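Local coordinates for putative HTH-type transcriptional regulator PH0061 (Pyrococcus horikoshii, PDB 2DBB), which probably binds specific DNA sequences through a helix-turn-helix domain and regulates transcription as a member of the AsnC family, at the interface of chains A and B. Numbering follows the deposited sequence. Chains: chain A/B, Putative HTH-type transcriptional regulator PH0061.

The interface of chains A and B. Residues chain A 12, 15, 151; chain B 60, 62, 65, 67, 69, 112.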
# COMPACT_ATOMS: atom_id res chain seq x y z
N MET A 12 11.60 16.58 -3.85
CA MET A 12 11.62 15.63 -2.75
C MET A 12 10.58 16.06 -1.70
O MET A 12 9.80 15.24 -1.21
CB MET A 12 13.02 15.60 -2.14
CG MET A 12 13.54 14.22 -1.78
SD MET A 12 13.61 13.05 -3.16
CE MET A 12 12.28 11.98 -2.72
N VAL A 15 6.89 15.62 -3.10
CA VAL A 15 6.41 14.25 -3.04
C VAL A 15 5.91 13.96 -1.62
O VAL A 15 4.85 13.37 -1.44
CB VAL A 15 7.54 13.26 -3.41
CG1 VAL A 15 7.06 11.82 -3.30
CG2 VAL A 15 8.02 13.53 -4.83
N ILE A 151 4.63 5.48 1.84
CA ILE A 151 5.72 6.44 1.96
C ILE A 151 5.25 7.61 2.81
O ILE A 151 5.16 8.74 2.27
CB ILE A 151 6.19 6.95 0.56
CG1 ILE A 151 6.68 5.77 -0.27
CG2 ILE A 151 7.31 7.98 0.72
CD1 ILE A 151 7.48 6.17 -1.49
OXT ILE A 151 4.97 7.40 4.01
N PRO B 60 3.99 6.47 -5.53
CA PRO B 60 5.17 6.86 -6.28
C PRO B 60 5.95 5.65 -6.74
O PRO B 60 5.63 4.52 -6.37
CB PRO B 60 5.96 7.64 -5.24
CG PRO B 60 5.77 6.75 -4.04
CD PRO B 60 4.28 6.42 -4.08
N ILE B 62 8.99 4.18 -5.97
CA ILE B 62 10.01 4.31 -4.93
C ILE B 62 11.45 4.12 -5.42
O ILE B 62 12.38 4.69 -4.85
CB ILE B 62 9.75 3.35 -3.75
CG1 ILE B 62 10.03 1.91 -4.17
CG2 ILE B 62 8.32 3.48 -3.27
CD1 ILE B 62 10.10 0.94 -3.01
N LEU B 65 12.76 7.28 -6.56
CA LEU B 65 12.96 8.20 -5.44
C LEU B 65 14.21 7.83 -4.67
O LEU B 65 14.60 8.54 -3.75
CB LEU B 65 11.77 8.19 -4.48
CG LEU B 65 10.46 8.84 -4.92
CD1 LEU B 65 9.43 8.70 -3.80
CD2 LEU B 65 10.69 10.31 -5.26
N TYR B 67 14.62 4.71 -3.12
CA TYR B 67 14.25 3.84 -2.02
C TYR B 67 14.01 2.41 -2.50
O TYR B 67 13.97 2.14 -3.70
CB TYR B 67 12.96 4.33 -1.35
CG TYR B 67 13.03 5.70 -0.72
CD1 TYR B 67 13.80 5.92 0.42
CD2 TYR B 67 12.29 6.77 -1.24
CE1 TYR B 67 13.84 7.18 1.03
CE2 TYR B 67 12.32 8.02 -0.64
CZ TYR B 67 13.10 8.22 0.49
OH TYR B 67 13.12 9.46 1.09
N TYR B 69 11.79 -1.33 -0.92
CA TYR B 69 10.93 -1.88 0.11
C TYR B 69 11.55 -3.11 0.73
O TYR B 69 12.39 -3.79 0.14
CB TYR B 69 9.57 -2.30 -0.45
CG TYR B 69 8.58 -1.19 -0.69
CD1 TYR B 69 8.32 -0.24 0.30
CD2 TYR B 69 7.84 -1.13 -1.87
CE1 TYR B 69 7.36 0.75 0.11
CE2 TYR B 69 6.88 -0.14 -2.07
CZ TYR B 69 6.64 0.79 -1.07
OH TYR B 69 5.67 1.76 -1.25
N LEU B 112 10.18 1.22 4.33
CA LEU B 112 10.69 1.98 3.19
C LEU B 112 12.14 2.23 3.59
O LEU B 112 12.39 2.89 4.60
CB LEU B 112 9.97 3.32 3.02
CG LEU B 112 10.47 4.15 1.82
CD1 LEU B 112 10.11 3.44 0.53
CD2 LEU B 112 9.86 5.55 1.85
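A:Ile151, the last residue of its chain, pushes its side chain into an apolar pocket of the other subunit. B:Pro60, B:Ile62, B:Leu65 and B:Leu112 line this pocket. The CD1 methyl leads. CD1 of A:Ile151 meets CG2 of B:Ile62 at 3.3 Å, a close fit, and the two side chains slant across each other. CD1 of A:Ile151 also points at CG of the B:Pro60 ring, but the modelled spacing is too short to be trusted. The CG1 arm of A:Ile151 lies anti to the carbonyl carbon (chi1 -60°), which points CD1 away from the terminal carboxylate and into the pocket. On the other branch, CG2 of A:Ile151 rests against CD2 of B:Leu112 at 3.7 Å. The same CD2 of B:Leu112 sits over the centre of the B:Tyr67 ring, 4.0 Å above its plane, so this methyl touches both the ring of its own chain and A:Ile151. With an alanine at A:Ile151, the CD1 methyl would be gone, and B:Ile62 CG2 would probably lose its contact across the interface, with B:Leu112 CD2 less well covered.

B:Leu65 joins this pocket to helix 9-20 of chain A. Its two methyls divide the work. CD1 of B:Leu65 lies 3.9 Å from CD1 of A:Ile151 and meets CG1 of A:Val15 tip to tip. The second methyl, CD2, turns to A:Met12.

The patch is part of a two-fold interface between copies of one protein, so its twin occurs with the chains exchanged. It ties the C-terminus and a helix of the N-terminal HTH region of one subunit to the other, and probably helps to hold the dimer together. A:Met12 folds back on itself (chi2 58°, chi3 -108°), which brings its terminal methyl to B:Leu65. The A:Met12 side chain slants across B:Leu65, and its CE methyl lies against CD2 of B:Leu65 at 3.4 Å.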